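PDB 7BTG: GEO10716p1, which probably removes phosphate from phosphorylated arginine side chains, as a fly member of the low molecular weight protein tyrosine phosphatase family. Local coordinates for residues A[1-6]-A[81-86]; A[16-21]-A[34-39]. The protein carries 1 engineered substitution. All coordinates share one frame; numbering follows the deposited sequence.

Contact 1 (A[1-6]-A[81-86]); sequences MKVLFV and YIFAMD
Leu4 lies level with Ile82, and its backbone reaches the residues before and after that partner: Leu4 N donates to Tyr81 O at 2.9 Å and Leu4 O accepts from Phe83 N at 2.8 Å. This alternation defines a parallel ladder, extended by Tyr81 N to Lys2 O at one end and by Val6 N to Phe83 O at the other. The short strand axes run 4.6 Å apart at 18°, a modest twist. These are the two central strands of the four-stranded parallel sheet (order 2-1-3-4) of the low molecular weight phosphatase fold. Beyond Val6 the ladder frays, with one weak bond from Met85 N to Val6 O.

Side chains alternate between the two faces. On the face bearing Val3, Phe5, Tyr81 and Phe83, both phenylalanines hold CG anti to the carbonyl carbon (Phe83 chi1 -70°), which lays their rings side by side and pointing the same way. The rings are slid apart with little overlap, centroids 5.5 Å apart and planes at 29°, and they meet through Phe5 CE1 and Phe83 CD2 at 3.4 Å. Val3 CG1 touches both rings: it reaches the edge of Phe83 at CE2 (3.5 Å) and lies over the rim of one Phe5 face. Helix 13-27 packs on Phe5 through Ala17 and Leu21, and Phe149 meets both Tyr81 and Phe83 edge-to-face.

On the other face Leu4 and Ile82 run alongside each other, and Leu93 of helix 87-99 lies against Ile82 and Val6. Here Ile82 CG2 touches Val6 CG2 at 3.6 Å. Met85, just past the strand, bends at chi2 and returns its methyl CE to the side of the sheet that carries Phe5, 4.0 Å from Phe5 CD1.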
ATOM      1  N   MET A   1       7.573 -11.854   0.990  1.00 46.85           N
ATOM      2  CA  MET A   1       8.821 -11.471   1.632  1.00 41.62           C
ATOM      3  C   MET A   1       9.009  -9.943   1.677  1.00 49.53           C
ATOM      4  O   MET A   1       9.158  -9.380   2.760  1.00 48.77           O
ATOM      5  CB  MET A   1      10.012 -12.123   0.931  1.00 52.09           C
ATOM      6  CG  MET A   1      11.382 -11.668   1.455  1.00 60.54           C
ATOM      7  SD  MET A   1      12.800 -12.304   0.516  1.00 89.26           S
ATOM      8  CE  MET A   1      12.205 -12.206  -1.175  1.00 62.81           C
ATOM      9  N   LYS A   2       9.010  -9.267   0.524  1.00 40.61           N
ATOM     10  CA  LYS A   2       9.225  -7.820   0.473  1.00 41.06           C
ATOM     11  C   LYS A   2       8.093  -7.155  -0.305  1.00 39.88           C
ATOM     12  O   LYS A   2       7.898  -7.437  -1.490  1.00 36.30           O
ATOM     13  CB  LYS A   2      10.583  -7.500  -0.157  1.00 42.13           C
ATOM     14  CG  LYS A   2      11.759  -8.158   0.556  1.00 49.80           C
ATOM     15  CD  LYS A   2      13.073  -7.415   0.305  1.00 47.38           C
ATOM     16  CE  LYS A   2      14.083  -8.310  -0.426  1.00 59.89           C
ATOM     17  NZ  LYS A   2      15.267  -7.549  -0.961  1.00 51.30           N
ATOM     18  N   VAL A   3       7.347  -6.273   0.356  1.00 37.61           N
ATOM     19  CA  VAL A   3       6.157  -5.663  -0.227  1.00 34.51           C
ATOM     20  C   VAL A   3       6.227  -4.156  -0.028  1.00 35.09           C
ATOM     21  O   VAL A   3       6.536  -3.687   1.074  1.00 37.23           O
ATOM     22  CB  VAL A   3       4.862  -6.221   0.388  1.00 31.37           C
ATOM     23  CG1 VAL A   3       3.651  -5.445  -0.137  1.00 31.00           C
ATOM     24  CG2 VAL A   3       4.706  -7.695   0.070  1.00 32.64           C
ATOM     25  N   LEU A   4       5.929  -3.408  -1.095  1.00 29.74           N
ATOM     26  CA  LEU A   4       5.883  -1.947  -1.088  1.00 30.84           C
ATOM     27  C   LEU A   4       4.484  -1.489  -1.488  1.00 27.15           C
ATOM     28  O   LEU A   4       4.017  -1.818  -2.581  1.00 26.83           O
ATOM     29  CB  LEU A   4       6.923  -1.373  -2.053  1.00 28.20           C
ATOM     30  CG  LEU A   4       7.035   0.151  -2.109  1.00 27.90           C
ATOM     31  CD1 LEU A   4       7.646   0.676  -0.823  1.00 31.57           C
ATOM     32  CD2 LEU A   4       7.864   0.570  -3.325  1.00 30.51           C
ATOM     33  N   PHE A   5       3.810  -0.746  -0.608  1.00 22.38           N
ATOM     34  CA  PHE A   5       2.529  -0.142  -0.952  1.00 24.27           C
ATOM     35  C   PHE A   5       2.759   1.270  -1.484  1.00 26.20           C
ATOM     36  O   PHE A   5       3.603   2.007  -0.969  1.00 26.75           O
ATOM     37  CB  PHE A   5       1.590  -0.099   0.252  1.00 26.56           C
ATOM     38  CG  PHE A   5       1.104  -1.453   0.700  1.00 30.03           C
ATOM     39  CD1 PHE A   5       0.188  -2.150  -0.044  1.00 24.57           C
ATOM     40  CD2 PHE A   5       1.540  -2.007   1.897  1.00 33.84           C
ATOM     41  CE1 PHE A   5      -0.288  -3.402   0.383  1.00 30.65           C
ATOM     42  CE2 PHE A   5       1.067  -3.257   2.331  1.00 29.99           C
ATOM     43  CZ  PHE A   5       0.156  -3.948   1.566  1.00 30.18           C
ATOM     44  N   VAL A   6       2.013   1.649  -2.523  1.00 28.56           N
ATOM     45  CA  VAL A   6       2.229   2.930  -3.187  1.00 25.70           C
ATOM     46  C   VAL A   6       0.913   3.678  -3.320  1.00 29.96           C
ATOM     47  O   VAL A   6      -0.080   3.127  -3.809  1.00 28.06           O
ATOM     48  CB  VAL A   6       2.901   2.761  -4.555  1.00 27.62           C
ATOM     49  CG1 VAL A   6       2.966   4.124  -5.292  1.00 22.31           C
ATOM     50  CG2 VAL A   6       4.304   2.233  -4.350  1.00 22.01           C
ATOM     51  N   TYR A  81       6.517  -7.392  -4.413  1.00 29.13           N
ATOM     52  CA  TYR A  81       5.237  -6.825  -4.802  1.00 32.74           C
ATOM     53  C   TYR A  81       5.294  -5.328  -4.560  1.00 28.77           C
ATOM     54  O   TYR A  81       5.829  -4.888  -3.541  1.00 28.92           O
ATOM     55  CB  TYR A  81       4.080  -7.460  -4.014  1.00 29.41           C
ATOM     56  CG  TYR A  81       3.767  -8.845  -4.504  1.00 35.59           C
ATOM     57  CD1 TYR A  81       2.790  -9.042  -5.455  1.00 30.57           C
ATOM     58  CD2 TYR A  81       4.488  -9.957  -4.045  1.00 36.37           C
ATOM     59  CE1 TYR A  81       2.505 -10.307  -5.940  1.00 39.60           C
ATOM     60  CE2 TYR A  81       4.204 -11.241  -4.514  1.00 38.68           C
ATOM     61  CZ  TYR A  81       3.208 -11.404  -5.470  1.00 38.96           C
ATOM     62  OH  TYR A  81       2.891 -12.649  -5.979  1.00 50.11           O
ATOM     63  N   ILE A  82       4.787  -4.558  -5.515  1.00 27.67           N
ATOM     64  CA  ILE A  82       4.523  -3.134  -5.349  1.00 28.06           C
ATOM     65  C   ILE A  82       3.054  -2.928  -5.680  1.00 24.00           C
ATOM     66  O   ILE A  82       2.619  -3.221  -6.800  1.00 29.74           O
ATOM     67  CB  ILE A  82       5.419  -2.267  -6.244  1.00 29.05           C
ATOM     68  CG1 ILE A  82       6.891  -2.486  -5.905  1.00 28.36           C
ATOM     69  CG2 ILE A  82       5.062  -0.832  -6.076  1.00 27.86           C
ATOM     70  CD1 ILE A  82       7.832  -1.725  -6.812  1.00 28.50           C
ATOM     71  N   PHE A  83       2.287  -2.483  -4.700  1.00 23.92           N
ATOM     72  CA  PHE A  83       0.839  -2.379  -4.806  1.00 25.88           C
ATOM     73  C   PHE A  83       0.441  -0.926  -5.016  1.00 26.76           C
ATOM     74  O   PHE A  83       0.791  -0.063  -4.207  1.00 26.18           O
ATOM     75  CB  PHE A  83       0.160  -2.939  -3.560  1.00 27.43           C
ATOM     76  CG  PHE A  83       0.267  -4.439  -3.448  1.00 31.25           C
ATOM     77  CD1 PHE A  83      -0.270  -5.253  -4.436  1.00 32.12           C
ATOM     78  CD2 PHE A  83       0.904  -5.027  -2.373  1.00 30.25           C
ATOM     79  CE1 PHE A  83      -0.167  -6.619  -4.359  1.00 33.31           C
ATOM     80  CE2 PHE A  83       1.006  -6.394  -2.287  1.00 32.32           C
ATOM     81  CZ  PHE A  83       0.456  -7.192  -3.278  1.00 32.47           C
ATOM     82  N   ALA A  84      -0.277  -0.673  -6.105  1.00 28.17           N
ATOM     83  CA  ALA A  84      -0.947   0.596  -6.344  1.00 27.70           C
ATOM     84  C   ALA A  84      -2.338   0.602  -5.717  1.00 27.35           C
ATOM     85  O   ALA A  84      -2.991  -0.437  -5.591  1.00 29.41           O
ATOM     86  CB  ALA A  84      -1.064   0.840  -7.854  1.00 27.52           C
ATOM     87  N   MET A  85      -2.796   1.787  -5.321  1.00 27.63           N
ATOM     88  CA  MET A  85      -4.179   1.929  -4.870  1.00 29.89           C
ATOM     89  C   MET A  85      -5.128   2.225  -6.020  1.00 30.80           C
ATOM     90  O   MET A  85      -6.299   1.813  -5.974  1.00 30.41           O
ATOM     91  CB  MET A  85      -4.284   3.048  -3.828  1.00 23.94           C
ATOM     92  CG  MET A  85      -3.318   2.885  -2.696  1.00 25.40           C
ATOM     93  SD  MET A  85      -3.746   1.424  -1.658  1.00 29.97           S
ATOM     94  CE  MET A  85      -2.107   1.009  -1.076  1.00 25.93           C
ATOM     95  N   ASP A  86      -4.602   2.889  -7.053  1.00 28.87           N
ATOM     96  CA  ASP A  86      -5.282   3.551  -8.162  1.00 36.26           C
ATOM     97  C   ASP A  86      -4.778   3.006  -9.485  1.00 34.79           C
ATOM     98  O   ASP A  86      -3.619   2.596  -9.607  1.00 30.26           O
ATOM     99  CB  ASP A  86      -4.965   5.071  -8.215  1.00 32.91           C
ATOM    100  CG  ASP A  86      -5.819   5.848  -7.330  1.00 34.50           C
ATOM    101  OD1 ASP A  86      -6.993   5.438  -7.216  1.00 47.90           O
ATOM    102  OD2 ASP A  86      -5.331   6.838  -6.748  1.00 36.68           O
TER

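Contact 2 (A[16-21]-A[34-39]); sequences MAEAIL and YVDSAG
Glu18 reaches Ser37 because its chain is fully extended: CG is anti to the backbone N (chi1 177°), and the next torsion is anti as well. Ser37 answers with OG set between its own backbone N and carbonyl carbon (chi1 66°), facing the helix. Ser37 OG donates to Glu18 OE1 at 2.8 Å, meeting that oxygen nearly along its C-O axis. The other oxygen, OE2, forms a salt bridge with Lys22 one turn further on, while Ser37 OG is also bonded to Asn10 ND2, so the Glu18 carboxylate and the Ser37 hydroxyl each have a second partner.

Nearer the Glu18 backbone the contact turns apolar. Val35 points at the helix; its CG1 comes within 3.7 Å of Glu18 O, and the Glu18 and Val35 side chains slide past each other in opposite directions. The second branch, Val35 CG2, meets Leu21 CD2 at 3.8 Å. Helix 16-21 and strand 34-39 run antiparallel, at 174° with their axes 7.5 Å apart, as expected where the helix of a beta-alpha-beta crossover packs lengthwise against the strand that follows it, itself parallel to strand 2-7.

An alanine in place of Glu18 would probably leave Ser37 OG without its carboxylate acceptor and Lys22 without its mate, and open a gap beside Val35 CG1.

The CB of Asp36 points away from the helix, yet the end of the side chain comes nearer, placing OD2 at 3.9 Å from Glu18 OE2. Two acidic groups so close would tend to raise each other's proton affinity, an effect that Lys22 and the salt bridge from Arg69 to Asp36 OD1 should offset. Asp36 OD2 takes a weak bond from Ser37 N at 2.8 Å. A phosphate ion, probably from the crystallisation liquor, lies about 3 Å from the Asp36 side chain, between nearest atoms.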
ATOM      1  N   MET A  16      -1.395   3.316   5.771  1.00 28.60           N
ATOM      2  CA  MET A  16      -2.375   2.445   6.408  1.00 37.36           C
ATOM      3  C   MET A  16      -2.162   0.997   5.974  1.00 38.49           C
ATOM      4  O   MET A  16      -2.098   0.081   6.807  1.00 36.19           O
ATOM      5  CB  MET A  16      -3.790   2.916   6.070  1.00 33.49           C
ATOM      6  CG  MET A  16      -4.407   3.817   7.117  1.00 36.40           C
ATOM      7  SD  MET A  16      -6.143   4.146   6.751  1.00 48.33           S
ATOM      8  CE  MET A  16      -5.995   4.911   5.146  1.00 41.30           C
ATOM      9  N   ALA A  17      -2.033   0.777   4.664  1.00 34.43           N
ATOM     10  CA  ALA A  17      -1.738  -0.557   4.161  1.00 33.07           C
ATOM     11  C   ALA A  17      -0.463  -1.120   4.787  1.00 36.54           C
ATOM     12  O   ALA A  17      -0.415  -2.292   5.181  1.00 33.69           O
ATOM     13  CB  ALA A  17      -1.623  -0.517   2.633  1.00 22.92           C
ATOM     14  N   GLU A  18       0.581  -0.299   4.893  1.00 33.03           N
ATOM     15  CA  GLU A  18       1.824  -0.784   5.481  1.00 32.55           C
ATOM     16  C   GLU A  18       1.605  -1.295   6.898  1.00 35.37           C
ATOM     17  O   GLU A  18       2.051  -2.390   7.252  1.00 38.31           O
ATOM     18  CB  GLU A  18       2.879   0.311   5.487  1.00 33.77           C
ATOM     19  CG  GLU A  18       4.163  -0.145   6.156  1.00 34.92           C
ATOM     20  CD  GLU A  18       5.170   0.971   6.235  1.00 36.27           C
ATOM     21  OE1 GLU A  18       4.929   2.004   5.589  1.00 32.57           O
ATOM     22  OE2 GLU A  18       6.196   0.815   6.932  1.00 38.87           O
ATOM     23  N   ALA A  19       0.914  -0.514   7.719  1.00 33.99           N
ATOM     24  CA  ALA A  19       0.726  -0.886   9.115  1.00 33.01           C
ATOM     25  C   ALA A  19      -0.198  -2.095   9.252  1.00 38.47           C
ATOM     26  O   ALA A  19       0.029  -2.965  10.105  1.00 36.45           O
ATOM     27  CB  ALA A  19       0.164   0.306   9.885  1.00 30.07           C
ATOM     28  N   ILE A  20      -1.243  -2.157   8.416  1.00 33.16           N
ATOM     29  CA  ILE A  20      -2.195  -3.267   8.439  1.00 32.11           C
ATOM     30  C   ILE A  20      -1.501  -4.586   8.123  1.00 37.53           C
ATOM     31  O   ILE A  20      -1.663  -5.585   8.838  1.00 36.61           O
ATOM     32  CB  ILE A  20      -3.343  -3.003   7.451  1.00 35.12           C
ATOM     33  CG1 ILE A  20      -4.409  -2.129   8.104  1.00 32.92           C
ATOM     34  CG2 ILE A  20      -3.922  -4.324   6.932  1.00 34.03           C
ATOM     35  CD1 ILE A  20      -5.434  -1.592   7.136  1.00 31.51           C
ATOM     36  N   LEU A  21      -0.735  -4.616   7.035  1.00 34.52           N
ATOM     37  CA  LEU A  21      -0.061  -5.843   6.645  1.00 33.83           C
ATOM     38  C   LEU A  21       1.019  -6.204   7.650  1.00 40.91           C
ATOM     39  O   LEU A  21       1.263  -7.391   7.910  1.00 36.51           O
ATOM     40  CB  LEU A  21       0.544  -5.701   5.249  1.00 31.57           C
ATOM     41  CG  LEU A  21       1.233  -6.985   4.800  1.00 28.32           C
ATOM     42  CD1 LEU A  21       0.193  -8.097   4.821  1.00 32.96           C
ATOM     43  CD2 LEU A  21       1.893  -6.857   3.427  1.00 25.09           C
ATOM     44  N   TYR A  34       9.068  -8.195   4.923  1.00 42.52           N
ATOM     45  CA  TYR A  34       9.388  -6.781   5.037  1.00 44.47           C
ATOM     46  C   TYR A  34       8.337  -5.976   4.282  1.00 41.42           C
ATOM     47  O   TYR A  34       8.042  -6.262   3.115  1.00 41.64           O
ATOM     48  CB  TYR A  34      10.785  -6.495   4.500  1.00 43.82           C
ATOM     49  CG  TYR A  34      11.143  -5.040   4.571  1.00 45.54           C
ATOM     50  CD1 TYR A  34      11.191  -4.388   5.789  1.00 48.82           C
ATOM     51  CD2 TYR A  34      11.417  -4.313   3.422  1.00 42.15           C
ATOM     52  CE1 TYR A  34      11.515  -3.053   5.864  1.00 47.30           C
ATOM     53  CE2 TYR A  34      11.746  -2.978   3.487  1.00 42.42           C
ATOM     54  CZ  TYR A  34      11.791  -2.353   4.712  1.00 49.25           C
ATOM     55  OH  TYR A  34      12.114  -1.019   4.800  1.00 50.93           O
ATOM     56  N   VAL A  35       7.764  -4.988   4.953  1.00 38.20           N
ATOM     57  CA  VAL A  35       6.674  -4.185   4.418  1.00 39.03           C
ATOM     58  C   VAL A  35       7.074  -2.721   4.536  1.00 38.65           C
ATOM     59  O   VAL A  35       7.648  -2.311   5.550  1.00 38.61           O
ATOM     60  CB  VAL A  35       5.352  -4.461   5.168  1.00 36.91           C
ATOM     61  CG1 VAL A  35       4.186  -3.744   4.506  1.00 35.63           C
ATOM     62  CG2 VAL A  35       5.086  -5.956   5.243  1.00 34.00           C
ATOM     63  N   ASP A  36       6.788  -1.939   3.499  1.00 36.10           N
ATOM     64  CA  ASP A  36       7.174  -0.534   3.459  1.00 36.32           C
ATOM     65  C   ASP A  36       6.162   0.216   2.601  1.00 35.78           C
ATOM     66  O   ASP A  36       5.248  -0.381   2.024  1.00 33.70           O
ATOM     67  CB  ASP A  36       8.611  -0.376   2.929  1.00 35.67           C
ATOM     68  CG  ASP A  36       9.163   1.033   3.128  1.00 38.31           C
ATOM     69  OD1 ASP A  36      10.120   1.412   2.409  1.00 38.14           O
ATOM     70  OD2 ASP A  36       8.624   1.762   3.993  1.00 35.79           O
ATOM     71  N   SER A  37       6.322   1.536   2.500  1.00 30.53           N
ATOM     72  CA  SER A  37       5.437   2.273   1.610  1.00 30.03           C
ATOM     73  C   SER A  37       6.150   3.514   1.083  1.00 33.04           C
ATOM     74  O   SER A  37       7.146   3.979   1.648  1.00 26.28           O
ATOM     75  CB  SER A  37       4.108   2.632   2.289  1.00 28.40           C
ATOM     76  OG  SER A  37       4.267   3.541   3.366  1.00 26.10           O
ATOM     77  N   ALA A  38       5.651   4.006  -0.053  1.00 26.93           N
ATOM     78  CA  ALA A  38       6.275   5.119  -0.749  1.00 28.46           C
ATOM     79  C   ALA A  38       5.213   5.811  -1.595  1.00 26.59           C
ATOM     80  O   ALA A  38       4.082   5.324  -1.723  1.00 28.31           O
ATOM     81  CB  ALA A  38       7.464   4.641  -1.591  1.00 24.25           C
ATOM     82  N   GLY A  39       5.596   6.946  -2.204  1.00 26.34           N
ATOM     83  CA  GLY A  39       4.647   7.794  -2.903  1.00 24.54           C
ATOM     84  C   GLY A  39       5.173   8.257  -4.247  1.00 23.25           C
ATOM     85  O   GLY A  39       6.299   7.955  -4.633  1.00 26.56           O
TER

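In the fold
The centres of the two contacts are about 8 Å apart, and each lies about 5 Å from the centre of the chain. Contact 2 is nested in sequence within the long loop that contact 1 closes: strand 2-7, helix 13-27 and strand 34-39 follow one another, and strand 81-84 comes later. In the sheet strand 2-7 lies between 34-39 and 81-84, with backbone bonds to both, such as Val3 N to Tyr34 O at 2.8 Å. Phe5 belongs to contact 1 and touches contact 2 directly, its CE2 3.4 Å from Ala17 O. Between strand 2-7 and helix 13-27 runs this family's phosphate-binding P-loop, and both contacts involve elements flanking it, consistent with a part in holding it.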